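Local coordinates for SnoaL-like domain-containing protein (Sphaerobacter thermophilus, PDB 5TGN) that is of unknown function but has a SnoaL-like domain of the NTF2 clan, a fold whose curved sheet and helices often enclose a ligand pocket, at residues Ala26-Pro38 against Gly98-Arg110. Numbering follows the deposited sequence.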
loop_
_atom_site.group_PDB
_atom_site.type_symbol
_atom_site.label_atom_id
_atom_site.label_comp_id
_atom_site.label_asym_id
_atom_site.label_seq_id
_atom_site.Cartn_x
_atom_site.Cartn_y
_atom_site.Cartn_z
ATOM N N ALA A 26 1.919 -19.471 4.798
ATOM C CA ALA A 26 1.525 -19.266 6.190
ATOM C C ALA A 26 2.184 -20.278 7.123
ATOM O O ALA A 26 2.566 -19.932 8.249
ATOM C CB ALA A 26 -0.000 -19.348 6.328
ATOM N N ALA A 27 2.339 -21.533 6.677
ATOM C CA ALA A 27 2.995 -22.550 7.507
ATOM C C ALA A 27 4.436 -22.191 7.862
ATOM O O ALA A 27 4.990 -22.774 8.806
ATOM C CB ALA A 27 2.983 -23.928 6.812
ATOM N N LEU A 28 5.063 -21.255 7.136
ATOM C CA LEU A 28 6.393 -20.799 7.524
ATOM C C LEU A 28 6.389 -19.852 8.713
ATOM O O LEU A 28 7.467 -19.529 9.227
ATOM C CB LEU A 28 7.082 -20.088 6.365
ATOM C CG LEU A 28 7.130 -20.888 5.075
ATOM C CD1 LEU A 28 7.660 -19.951 3.995
ATOM C CD2 LEU A 28 8.010 -22.156 5.228
ATOM N N PHE A 29 5.237 -19.391 9.164
ATOM C CA PHE A 29 5.182 -18.393 10.225
ATOM C C PHE A 29 4.815 -19.042 11.559
ATOM O O PHE A 29 4.123 -20.063 11.603
ATOM C CB PHE A 29 4.155 -17.303 9.900
ATOM C CG PHE A 29 4.568 -16.386 8.800
ATOM C CD1 PHE A 29 4.932 -15.073 9.071
ATOM C CD2 PHE A 29 4.558 -16.818 7.484
ATOM C CE1 PHE A 29 5.288 -14.186 8.038
ATOM C CE2 PHE A 29 4.922 -15.940 6.426
ATOM C CZ PHE A 29 5.298 -14.621 6.704
ATOM N N ALA A 30 5.284 -18.428 12.643
ATOM C CA ALA A 30 4.767 -18.735 13.971
ATOM C C ALA A 30 3.268 -18.447 14.028
ATOM O O ALA A 30 2.723 -17.646 13.259
ATOM C CB ALA A 30 5.487 -17.917 15.052
ATOM N N GLN A 31 2.604 -19.109 14.973
ATOM C CA GLN A 31 1.164 -18.946 15.121
ATOM C C GLN A 31 0.785 -17.488 15.333
ATOM O O GLN A 31 -0.256 -17.035 14.851
ATOM C CB GLN A 31 0.658 -19.812 16.287
ATOM C CG GLN A 31 -0.829 -19.679 16.536
ATOM C CD GLN A 31 -1.362 -20.600 17.658
ATOM O OE1 GLN A 31 -0.597 -21.136 18.482
ATOM N NE2 GLN A 31 -2.694 -20.767 17.696
ATOM N N ASP A 32 1.597 -16.744 16.080
ATOM C CA ASP A 32 1.401 -15.310 16.246
ATOM C C ASP A 32 2.346 -14.496 15.370
ATOM O O ASP A 32 2.613 -13.335 15.677
ATOM C CB ASP A 32 1.563 -14.922 17.720
ATOM C CG ASP A 32 2.865 -15.420 18.313
ATOM O OD1 ASP A 32 3.592 -16.147 17.610
ATOM O OD2 ASP A 32 3.158 -15.109 19.488
ATOM N N GLY A 33 2.862 -15.087 14.294
ATOM C CA GLY A 33 3.710 -14.359 13.376
ATOM C C GLY A 33 2.881 -13.389 12.554
ATOM O O GLY A 33 1.651 -13.421 12.559
ATOM N N GLU A 34 3.557 -12.498 11.837
ATOM C CA GLU A 34 2.799 -11.483 11.129
ATOM C C GLU A 34 3.531 -10.983 9.893
ATOM O O GLU A 34 4.763 -11.043 9.792
ATOM C CB GLU A 34 2.497 -10.297 12.042
ATOM C CG GLU A 34 3.743 -9.552 12.424
ATOM C CD GLU A 34 3.502 -8.525 13.507
ATOM O OE1 GLU A 34 2.516 -8.678 14.270
ATOM O OE2 GLU A 34 4.310 -7.571 13.603
ATOM N N ILE A 35 2.743 -10.410 8.984
ATOM C CA ILE A 35 3.257 -9.641 7.856
ATOM C C ILE A 35 2.841 -8.191 8.049
ATOM O O ILE A 35 1.675 -7.909 8.355
ATOM C CB ILE A 35 2.723 -10.162 6.517
ATOM C CG1 ILE A 35 3.182 -11.602 6.284
ATOM C CG2 ILE A 35 3.188 -9.254 5.372
ATOM C CD1 ILE A 35 2.662 -12.174 4.968
ATOM N N ILE A 36 3.785 -7.273 7.884
ATOM C CA ILE A 36 3.478 -5.839 7.867
ATOM C C ILE A 36 3.637 -5.392 6.427
ATOM O O ILE A 36 4.712 -5.576 5.828
ATOM C CB ILE A 36 4.407 -5.031 8.780
ATOM C CG1 ILE A 36 4.598 -5.736 10.133
ATOM C CG2 ILE A 36 3.879 -3.571 8.921
ATOM C CD1 ILE A 36 5.181 -4.793 11.271
ATOM N N ALA A 37 2.600 -4.805 5.876
ATOM C CA ALA A 37 2.638 -4.505 4.452
ATOM C C ALA A 37 1.968 -3.156 4.261
ATOM O O ALA A 37 1.358 -2.650 5.209
ATOM C CB ALA A 37 1.931 -5.614 3.652
ATOM N N PRO A 38 2.064 -2.531 3.079
ATOM C CA PRO A 38 1.395 -1.229 2.886
ATOM C C PRO A 38 -0.108 -1.303 3.123
ATOM O O PRO A 38 -0.757 -2.289 2.778
ATOM C CB PRO A 38 1.693 -0.898 1.423
ATOM C CG PRO A 38 2.961 -1.621 1.100
ATOM C CD PRO A 38 2.885 -2.908 1.914
ATOM N N GLY A 98 13.143 -19.651 16.469
ATOM C CA GLY A 98 12.643 -21.005 16.652
ATOM C C GLY A 98 12.206 -21.660 15.358
ATOM O O GLY A 98 11.169 -22.336 15.326
ATOM N N ASP A 99 12.976 -21.456 14.285
ATOM C CA ASP A 99 12.769 -22.001 12.938
ATOM C C ASP A 99 11.423 -21.606 12.308
ATOM O O ASP A 99 10.969 -22.256 11.366
ATOM C CB ASP A 99 12.993 -23.532 12.886
ATOM C CG ASP A 99 11.960 -24.338 13.654
ATOM O OD1 ASP A 99 10.753 -24.236 13.346
ATOM O OD2 ASP A 99 12.361 -25.090 14.574
ATOM N N ARG A 100 10.801 -20.510 12.732
ATOM C CA ARG A 100 9.681 -19.936 11.993
ATOM C C ARG A 100 9.863 -18.436 11.867
ATOM O O ARG A 100 10.633 -17.828 12.604
ATOM C CB ARG A 100 8.329 -20.232 12.650
ATOM C CG ARG A 100 7.958 -21.704 12.591
ATOM C CD ARG A 100 6.585 -21.989 13.161
ATOM N NE ARG A 100 6.190 -23.377 12.931
ATOM C CZ ARG A 100 5.279 -23.753 12.043
ATOM N NH1 ARG A 100 4.651 -22.840 11.322
ATOM N NH2 ARG A 100 4.980 -25.041 11.900
ATOM N N ILE A 101 9.120 -17.845 10.935
ATOM C CA ILE A 101 9.096 -16.392 10.754
ATOM C C ILE A 101 8.209 -15.766 11.819
ATOM O O ILE A 101 7.021 -16.095 11.934
ATOM C CB ILE A 101 8.607 -16.008 9.348
ATOM C CG1 ILE A 101 9.451 -16.703 8.270
ATOM C CG2 ILE A 101 8.701 -14.502 9.172
ATOM C CD1 ILE A 101 8.766 -16.731 6.851
ATOM N N ARG A 102 8.791 -14.870 12.613
ATOM C CA ARG A 102 8.007 -14.095 13.563
ATOM C C ARG A 102 7.413 -12.868 12.888
ATOM O O ARG A 102 6.279 -12.475 13.188
ATOM C CB ARG A 102 8.870 -13.691 14.756
ATOM C CG ARG A 102 9.239 -14.908 15.616
ATOM C CD ARG A 102 9.367 -14.590 17.110
ATOM N NE ARG A 102 8.217 -13.840 17.604
ATOM C CZ ARG A 102 7.043 -14.386 17.905
ATOM N NH1 ARG A 102 6.053 -13.624 18.343
ATOM N NH2 ARG A 102 6.862 -15.689 17.762
ATOM N N ARG A 103 8.159 -12.244 11.987
ATOM C CA ARG A 103 7.617 -11.084 11.315
ATOM C C ARG A 103 8.251 -10.961 9.943
ATOM O O ARG A 103 9.460 -11.162 9.781
ATOM C CB ARG A 103 7.846 -9.799 12.123
ATOM C CG ARG A 103 7.494 -8.502 11.340
ATOM C CD ARG A 103 8.046 -7.293 12.116
ATOM N NE ARG A 103 7.223 -6.935 13.269
ATOM C CZ ARG A 103 7.564 -6.031 14.185
ATOM N NH1 ARG A 103 8.743 -5.424 14.106
ATOM N NH2 ARG A 103 6.723 -5.709 15.163
ATOM N N LEU A 104 7.419 -10.648 8.952
ATOM C CA LEU A 104 7.909 -10.277 7.632
ATOM C C LEU A 104 7.446 -8.852 7.357
ATOM O O LEU A 104 6.249 -8.556 7.446
ATOM C CB LEU A 104 7.410 -11.252 6.554
ATOM C CG LEU A 104 7.477 -10.712 5.116
ATOM C CD1 LEU A 104 8.903 -10.492 4.683
ATOM C CD2 LEU A 104 6.714 -11.645 4.164
ATOM N N THR A 105 8.395 -7.954 7.082
ATOM C CA THR A 105 8.080 -6.570 6.711
ATOM C C THR A 105 8.347 -6.411 5.217
ATOM O O THR A 105 9.408 -6.817 4.733
ATOM C CB THR A 105 8.937 -5.576 7.513
ATOM O OG1 THR A 105 8.661 -5.695 8.920
ATOM C CG2 THR A 105 8.672 -4.127 7.076
ATOM N N ILE A 106 7.404 -5.832 4.485
ATOM C CA ILE A 106 7.522 -5.739 3.029
ATOM C C ILE A 106 7.586 -4.263 2.643
ATOM O O ILE A 106 6.580 -3.551 2.726
ATOM C CB ILE A 106 6.366 -6.451 2.311
ATOM C CG1 ILE A 106 6.222 -7.868 2.870
ATOM C CG2 ILE A 106 6.630 -6.508 0.774
ATOM C CD1 ILE A 106 5.056 -8.657 2.228
ATOM N N ASN A 107 8.758 -3.807 2.217
ATOM C CA ASN A 107 8.975 -2.407 1.841
ATOM C C ASN A 107 9.092 -2.302 0.331
ATOM O O ASN A 107 9.920 -2.991 -0.276
ATOM C CB ASN A 107 10.256 -1.856 2.457
ATOM C CG ASN A 107 10.194 -1.741 3.974
ATOM O OD1 ASN A 107 9.230 -1.233 4.533
ATOM N ND2 ASN A 107 11.256 -2.160 4.636
ATOM N N HIS A 108 8.296 -1.428 -0.269
ATOM C CA HIS A 108 8.528 -1.068 -1.664
ATOM C C HIS A 108 9.735 -0.148 -1.765
ATOM O O HIS A 108 9.830 0.852 -1.049
ATOM C CB HIS A 108 7.304 -0.384 -2.265
ATOM C CG HIS A 108 6.133 -1.303 -2.436
ATOM N ND1 HIS A 108 5.541 -1.542 -3.659
ATOM C CD2 HIS A 108 5.465 -2.065 -1.543
ATOM C CE1 HIS A 108 4.540 -2.389 -3.504
ATOM N NE2 HIS A 108 4.472 -2.721 -2.230
ATOM N N LEU A 109 10.651 -0.478 -2.669
ATOM C CA LEU A 109 11.826 0.333 -2.933
ATOM C C LEU A 109 11.551 1.261 -4.111
ATOM O O LEU A 109 10.576 1.093 -4.849
ATOM C CB LEU A 109 13.033 -0.564 -3.222
ATOM C CG LEU A 109 13.368 -1.610 -2.146
ATOM C CD1 LEU A 109 14.541 -2.468 -2.643
ATOM C CD2 LEU A 109 13.751 -0.903 -0.880
ATOM N N ARG A 110 12.424 2.251 -4.285
ATOM C CA ARG A 110 12.338 3.147 -5.432
ATOM C C ARG A 110 12.418 2.352 -6.729
ATOM O O ARG A 110 13.187 1.388 -6.834
ATOM C CB ARG A 110 13.473 4.159 -5.417
ATOM C CG ARG A 110 13.638 4.990 -4.170
ATOM C CD ARG A 110 14.898 5.836 -4.361
ATOM N NE ARG A 110 15.132 6.809 -3.304
ATOM C CZ ARG A 110 15.065 8.128 -3.473
ATOM N NH1 ARG A 110 15.301 8.939 -2.450
ATOM N NH2 ARG A 110 14.761 8.636 -4.662
HETATM O O HOH W 1 3.478 -5.182 14.510
#
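The Phe29 ring takes Ile101 over one face, where CB makes a CH-pi contact 4.0 Å from the ring centroid, while Leu104 CB meets the ring at its edge. Ile36 CD1 lies over one face of the Arg103 guanidinium, whose in-plane edge faces Glu34: NE donates to OE2 at 3.0 Å, the two planes only 15° apart. A chi1 of 67° sets Glu34 CG between backbone N and carbonyl carbon, and the extended chain then lies alongside Arg103; a water also bonds OE2. At the exposed corner Arg102 NH2 bonds Asp32 OD1 weakly (3.3 Å), the planes 73° apart. Arginine's length lets Arg100 reach back to a main-chain carbonyl, NH1 meeting Phe29 O (2.8 Å), which Trp46 NE1 also bonds. The His108 ring has Pro38 CG 3.7 Å from its CD2; its NE2 bonds a glycerol, probably from the crystallisation liquor.

Corners at 31-32 and 102 divide two parallel runs: Phe29 pairs with Ile101, then Glu34 to Ile36 with Arg103 to Thr105, Ile36 N donating to Leu104 O (2.8 Å). Beta-branched Ile35 and Ile106 suit extended strands; as hydrocarbon they suit the apolar face, meeting CG2 to CD1 at 3.7 Å.

Phe29, Ile35 and Leu104 thus build a greasy interior beneath the helices. The other face is mixed, apolar Ile36 beside a charged pair at the subunit interface: Glu34 also bridges Arg44 of its own chain, and Arg103 Glu91 of the second subunit, probably balancing the charge.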